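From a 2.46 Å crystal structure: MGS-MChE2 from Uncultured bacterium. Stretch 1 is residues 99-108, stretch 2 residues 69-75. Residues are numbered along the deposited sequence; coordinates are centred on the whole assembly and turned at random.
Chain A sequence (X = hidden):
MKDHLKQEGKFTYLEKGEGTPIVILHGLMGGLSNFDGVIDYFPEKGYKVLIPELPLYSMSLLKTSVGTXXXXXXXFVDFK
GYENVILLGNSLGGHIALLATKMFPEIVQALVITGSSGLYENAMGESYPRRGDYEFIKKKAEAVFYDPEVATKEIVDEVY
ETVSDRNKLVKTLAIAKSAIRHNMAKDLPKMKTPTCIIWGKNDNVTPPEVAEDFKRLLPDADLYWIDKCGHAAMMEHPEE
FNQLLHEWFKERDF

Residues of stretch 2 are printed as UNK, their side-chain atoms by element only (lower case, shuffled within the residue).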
ATOM      1  N   LEU A  99      -7.821  -0.376  -5.206  1.00 29.38           N
ATOM      2  CA  LEU A  99      -8.974   0.398  -5.647  1.00 32.47           C
ATOM      3  C   LEU A  99      -8.547   1.515  -6.591  1.00 34.71           C
ATOM      4  O   LEU A  99      -9.235   1.809  -7.567  1.00 42.57           O
ATOM      5  CB  LEU A  99      -9.730   0.975  -4.450  1.00 37.82           C
ATOM      6  CG  LEU A  99     -11.030   1.708  -4.792  1.00 51.39           C
ATOM      7  CD1 LEU A  99     -11.924   0.841  -5.665  1.00 43.23           C
ATOM      8  CD2 LEU A  99     -11.761   2.123  -3.530  1.00 62.67           C
ATOM      9  N   ALA A 100      -7.403   2.125  -6.299  1.00 31.93           N
ATOM     10  CA  ALA A 100      -6.867   3.189  -7.139  1.00 28.56           C
ATOM     11  C   ALA A 100      -6.502   2.665  -8.526  1.00 31.15           C
ATOM     12  O   ALA A 100      -6.739   3.335  -9.531  1.00 36.48           O
ATOM     13  CB  ALA A 100      -5.658   3.825  -6.479  1.00 21.27           C
ATOM     14  N   THR A 101      -5.926   1.468  -8.573  1.00 32.03           N
ATOM     15  CA  THR A 101      -5.576   0.837  -9.843  1.00 46.69           C
ATOM     16  C   THR A 101      -6.832   0.463 -10.628  1.00 48.57           C
ATOM     17  O   THR A 101      -6.829   0.454 -11.859  1.00 51.50           O
ATOM     18  CB  THR A 101      -4.716  -0.424  -9.634  1.00 57.58           C
ATOM     19  OG1 THR A 101      -5.381  -1.311  -8.729  1.00 86.77           O
ATOM     20  CG2 THR A 101      -3.362  -0.057  -9.056  1.00 39.47           C
ATOM     21  N   LYS A 102      -7.903   0.152  -9.906  1.00 45.65           N
ATOM     22  CA  LYS A 102      -9.188  -0.147 -10.525  1.00 47.22           C
ATOM     23  C   LYS A 102      -9.837   1.117 -11.085  1.00 45.09           C
ATOM     24  O   LYS A 102     -10.336   1.126 -12.211  1.00 49.34           O
ATOM     25  CB  LYS A 102     -10.127  -0.810  -9.517  1.00 55.34           C
ATOM     26  CG  LYS A 102     -11.576  -0.868  -9.969  1.00 64.32           C
ATOM     27  CD  LYS A 102     -12.504  -1.158  -8.802  1.00 74.72           C
ATOM     28  CE  LYS A 102     -13.936  -0.766  -9.129  1.00 82.00           C
ATOM     29  NZ  LYS A 102     -14.756  -0.577  -7.900  1.00 83.19           N
ATOM     30  N   MET A 103      -9.822   2.182 -10.291  1.00 42.61           N
ATOM     31  CA  MET A 103     -10.446   3.441 -10.681  1.00 44.40           C
ATOM     32  C   MET A 103      -9.608   4.205 -11.702  1.00 50.21           C
ATOM     33  O   MET A 103     -10.146   4.789 -12.641  1.00 59.44           O
ATOM     34  CB  MET A 103     -10.690   4.316  -9.450  1.00 44.39           C
ATOM     35  CG  MET A 103     -11.639   3.701  -8.434  1.00 53.52           C
ATOM     36  SD  MET A 103     -11.818   4.698  -6.940  1.00 62.14           S
ATOM     37  CE  MET A 103     -12.626   6.154  -7.599  1.00 76.93           C
ATOM     38  N   PHE A 104      -8.291   4.198 -11.515  1.00 49.45           N
ATOM     39  CA  PHE A 104      -7.397   4.956 -12.386  1.00 46.89           C
ATOM     40  C   PHE A 104      -6.212   4.117 -12.860  1.00 46.01           C
ATOM     41  O   PHE A 104      -5.082   4.333 -12.424  1.00 43.89           O
ATOM     42  CB  PHE A 104      -6.895   6.207 -11.660  1.00 43.82           C
ATOM     43  CG  PHE A 104      -7.922   6.835 -10.760  1.00 41.15           C
ATOM     44  CD1 PHE A 104      -8.978   7.558 -11.289  1.00 37.92           C
ATOM     45  CD2 PHE A 104      -7.831   6.697  -9.384  1.00 31.28           C
ATOM     46  CE1 PHE A 104      -9.927   8.133 -10.462  1.00 36.42           C
ATOM     47  CE2 PHE A 104      -8.776   7.271  -8.552  1.00 31.92           C
ATOM     48  CZ  PHE A 104      -9.824   7.989  -9.092  1.00 35.62           C
ATOM     49  N   PRO A 105      -6.466   3.163 -13.771  1.00 44.55           N
ATOM     50  CA  PRO A 105      -5.426   2.244 -14.250  1.00 41.97           C
ATOM     51  C   PRO A 105      -4.366   2.929 -15.108  1.00 46.13           C
ATOM     52  O   PRO A 105      -3.218   2.490 -15.134  1.00 51.04           O
ATOM     53  CB  PRO A 105      -6.216   1.227 -15.078  1.00 40.19           C
ATOM     54  CG  PRO A 105      -7.410   1.981 -15.548  1.00 39.98           C
ATOM     55  CD  PRO A 105      -7.761   2.923 -14.432  1.00 43.30           C
ATOM     56  N   GLU A 106      -4.754   3.999 -15.795  1.00 45.49           N
ATOM     57  CA  GLU A 106      -3.851   4.706 -16.698  1.00 54.82           C
ATOM     58  C   GLU A 106      -2.770   5.481 -15.949  1.00 55.94           C
ATOM     59  O   GLU A 106      -1.820   5.977 -16.555  1.00 53.91           O
ATOM     60  CB  GLU A 106      -4.639   5.662 -17.601  1.00 62.56           C
ATOM     61  CG  GLU A 106      -5.603   6.582 -16.862  1.00 68.87           C
ATOM     62  CD  GLU A 106      -6.945   5.928 -16.584  1.00 74.70           C
ATOM     63  OE1 GLU A 106      -7.310   4.980 -17.313  1.00 80.14           O
ATOM     64  OE2 GLU A 106      -7.633   6.359 -15.634  1.00 70.51           O
ATOM     65  N   ILE A 107      -2.916   5.581 -14.632  1.00 54.10           N
ATOM     66  CA  ILE A 107      -1.965   6.326 -13.817  1.00 49.26           C
ATOM     67  C   ILE A 107      -1.020   5.379 -13.075  1.00 48.03           C
ATOM     68  O   ILE A 107      -0.066   5.815 -12.428  1.00 50.30           O
ATOM     69  CB  ILE A 107      -2.697   7.246 -12.807  1.00 50.69           C
ATOM     70  CG1 ILE A 107      -1.939   8.562 -12.628  1.00 58.02           C
ATOM     71  CG2 ILE A 107      -2.940   6.535 -11.476  1.00 46.74           C
ATOM     72  CD1 ILE A 107      -1.935   9.432 -13.867  1.00 68.91           C
ATOM     73  N   VAL A 108      -1.279   4.079 -13.188  1.00 41.25           N
ATOM     74  CA  VAL A 108      -0.481   3.077 -12.488  1.00 28.58           C
ATOM     75  C   VAL A 108       0.319   2.191 -13.441  1.00 28.63           C
ATOM     76  O   VAL A 108      -0.249   1.436 -14.227  1.00 26.53           O
ATOM     77  CB  VAL A 108      -1.365   2.177 -11.610  1.00 27.26           C
ATOM     78  CG1 VAL A 108      -0.516   1.134 -10.901  1.00 23.61           C
ATOM     79  CG2 VAL A 108      -2.141   3.018 -10.609  1.00 25.12           C
ATOM     80  N   UNK A  69      -9.945   7.693   0.045  1.00 40.89           N
ATOM     81  CA  UNK A  69      -8.497   7.572   0.166  1.00 35.89           C
ATOM     82  C   UNK A  69      -7.860   7.324  -1.198  1.00 29.65           C
ATOM     83  O   UNK A  69      -6.788   7.850  -1.498  1.00 29.55           O
ATOM     84  c   UNK A  69      -8.877   7.873   3.064  1.00 27.31           C
ATOM     85  c   UNK A  69      -9.146   5.510   3.233  1.00 33.30           C
ATOM     86  c   UNK A  69      -9.426   8.029   4.324  1.00 34.72           C
ATOM     87  c   UNK A  69      -8.133   6.449   1.136  1.00 33.20           C
ATOM     88  c   UNK A  69      -9.697   5.659   4.493  1.00 37.21           C
ATOM     89  c   UNK A  69      -8.728   6.614   2.507  1.00 32.59           C
ATOM     90  c   UNK A  69      -9.837   6.921   5.039  1.00 36.86           C
ATOM     91  N   UNK A  70      -8.531   6.523  -2.020  1.00 27.20           N
ATOM     92  CA  UNK A  70      -8.063   6.238  -3.372  1.00 30.35           C
ATOM     93  C   UNK A  70      -8.026   7.506  -4.218  1.00 27.80           C
ATOM     94  O   UNK A  70      -7.059   7.753  -4.939  1.00 30.47           O
ATOM     95  c   UNK A  70      -8.945   5.188  -4.030  1.00 30.38           C
ATOM     96  N   UNK A  71      -9.084   8.307  -4.127  1.00 26.30           N
ATOM     97  CA  UNK A  71      -9.148   9.569  -4.856  1.00 31.27           C
ATOM     98  C   UNK A  71      -8.133  10.572  -4.313  1.00 28.89           C
ATOM     99  O   UNK A  71      -7.634  11.423  -5.050  1.00 30.28           O
ATOM    100  c   UNK A  71     -12.898  10.172  -5.742  1.00 44.99           C
ATOM    101  n   UNK A  71     -14.678   8.048  -5.261  1.00 54.31           N
ATOM    102  c   UNK A  71     -10.562  10.155  -4.798  1.00 33.98           C
ATOM    103  n   UNK A  71     -15.124   8.835  -3.152  1.00 52.10           N
ATOM    104  c   UNK A  71     -14.484   8.949  -4.307  1.00 53.16           C
ATOM    105  c   UNK A  71     -11.553   9.460  -5.722  1.00 38.22           C
ATOM    106  n   UNK A  71     -13.648   9.963  -4.508  1.00 53.24           N
ATOM    107  N   UNK A  72      -7.830  10.469  -3.024  1.00 25.51           N
ATOM    108  CA  UNK A  72      -6.805  11.306  -2.414  1.00 22.54           C
ATOM    109  C   UNK A  72      -5.443  10.956  -2.998  1.00 25.73           C
ATOM    110  O   UNK A  72      -4.628  11.838  -3.272  1.00 31.00           O
ATOM    111  c   UNK A  72      -4.506  11.701   0.023  1.00 17.05           C
ATOM    112  c   UNK A  72      -5.396  14.130   0.989  1.00 27.70           C
ATOM    113  c   UNK A  72      -3.630  12.543   0.686  1.00 26.80           C
ATOM    114  c   UNK A  72      -5.836  12.058  -0.171  1.00 24.97           C
ATOM    115  c   UNK A  72      -4.080  13.754   1.167  1.00 28.49           C
ATOM    116  c   UNK A  72      -6.265  13.284   0.324  1.00 26.20           C
ATOM    117  o   UNK A  72      -3.212  14.594   1.828  1.00 32.11           O
ATOM    118  c   UNK A  72      -6.794  11.135  -0.894  1.00 19.22           C
ATOM    119  N   UNK A  73      -5.203   9.661  -3.180  1.00 19.31           N
ATOM    120  CA  UNK A  73      -3.969   9.185  -3.791  1.00 21.52           C
ATOM    121  C   UNK A  73      -3.846   9.709  -5.216  1.00 26.25           C
ATOM    122  O   UNK A  73      -2.781  10.166  -5.632  1.00 23.76           O
ATOM    123  c   UNK A  73      -3.916   7.656  -3.785  1.00 18.02           C
ATOM    124  c   UNK A  73      -2.822   7.039  -4.660  1.00 24.56           C
ATOM    125  c   UNK A  73      -2.982   5.531  -4.754  1.00 28.49           C
ATOM    126  c   UNK A  73      -1.442   7.408  -4.138  1.00 21.19           C
ATOM    127  N   UNK A  74      -4.949   9.636  -5.955  1.00 26.37           N
ATOM    128  CA  UNK A  74      -5.008  10.155  -7.316  1.00 29.27           C
ATOM    129  C   UNK A  74      -4.686  11.646  -7.339  1.00 29.27           C
ATOM    130  O   UNK A  74      -3.938  12.117  -8.196  1.00 27.56           O
ATOM    131  n   UNK A  74      -6.121  11.321 -12.091  1.00 62.47           N
ATOM    132  c   UNK A  74      -5.939   9.885 -11.738  1.00 60.54           C
ATOM    133  c   UNK A  74      -6.388   9.901  -7.924  1.00 36.84           C
ATOM    134  c   UNK A  74      -6.544  10.379  -9.356  1.00 41.15           C
ATOM    135  c   UNK A  74      -5.549   9.698 -10.280  1.00 49.34           C
ATOM    136  N   UNK A  75      -5.250  12.381  -6.385  1.00 20.26           N
ATOM    137  CA  UNK A  75      -4.999  13.811  -6.278  1.00 33.76           C
ATOM    138  C   UNK A  75      -3.525  14.086  -5.988  1.00 36.95           C
ATOM    139  O   UNK A  75      -2.971  15.087  -6.442  1.00 38.95           O
ATOM    140  o   UNK A  75      -7.243  15.750  -3.243  1.00 60.00           O
ATOM    141  o   UNK A  75      -6.743  17.777  -3.929  1.00 51.84           O
ATOM    142  c   UNK A  75      -6.656  16.533  -4.019  1.00 57.07           C
ATOM    143  c   UNK A  75      -5.877  14.432  -5.191  1.00 32.22           C
ATOM    144  c   UNK A  75      -5.794  15.949  -5.121  1.00 47.09           C
TER

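Position 69 carries seven side-chain carbons, one leading into a six-membered ring with no heteroatom. Its CA-to-CB bond points sideways and the ring leads off from stretch 1; even CB is 7.3 Å from Leu 99 CD2. An unsubstituted aromatic ring on a single carbon identifies Phe 69.

Position 70 has one side-chain carbon, CB, and this atom lies 4.1 Å from Leu 99 CG, 4.1 Å from Met 103 SD and 4.3 Å from Ala 100 CB. A lone methyl makes it Ala 70. It fits the close packing here, where the CA atoms of Ala 70 and Ala 100 are 5.0 Å apart.

At position 71 three carbons run in a row to a nitrogen, followed by a carbon bearing two further nitrogens. One terminal nitrogen meets Met 103, and a chain carbon meets the edge of the Phe 104 ring. The guanidinium end identifies Arg 71. Its NH1 is 3.6 Å from Met 103 CE, and its CG sits 4.1 Å from Phe 104 CZ, near the ring plane.

Position 72 again shows a carbon leading into a six-carbon ring, here bearing an oxygen, buried and out of reach of stretch 1. This phenol is Tyr 72.

Position 73 has four carbons, forked at the second, and one branch carbon meets Ala 100 CB. This is Leu 73, whose CD2 comes within 3.6 Å of Ala 100 CB, extending the apolar packing beside Ala 70.

Position 74 is an unbranched chain of four carbons ending in nitrogen, and it crosses one face of the Phe 104 ring. This is Lys 74. Its CB lies 3.6 Å from Phe 104 CE2, and its CG stands 3.8 Å from the Phe 104 ring centroid, almost on the normal, in a CH-pi contact. Farther along, CD is 4.3 Å from Ile 107 CG2. The amine is hydrogen-bonded elsewhere in the structure.

Position 75 has three carbons, the third carrying two oxygens, and makes no contact with stretch 1. This carboxylate belongs to Glu 75.

The two helices cross at -69°, with axes 9.2 Å apart at closest approach, and the stretches bury 394 Å² without a hydrogen bond between them. Small alanines allow the backbones to come close, with Leu 99, Met 103 and Leu 73 packed around them. Phe 104 offers its ring to the aliphatic part of Lys 74; NZ, 5.2 Å from the Phe 104 ring centroid, adds at most a weak cation-pi attraction.

Stretch 2 (69-75) FARYLKE
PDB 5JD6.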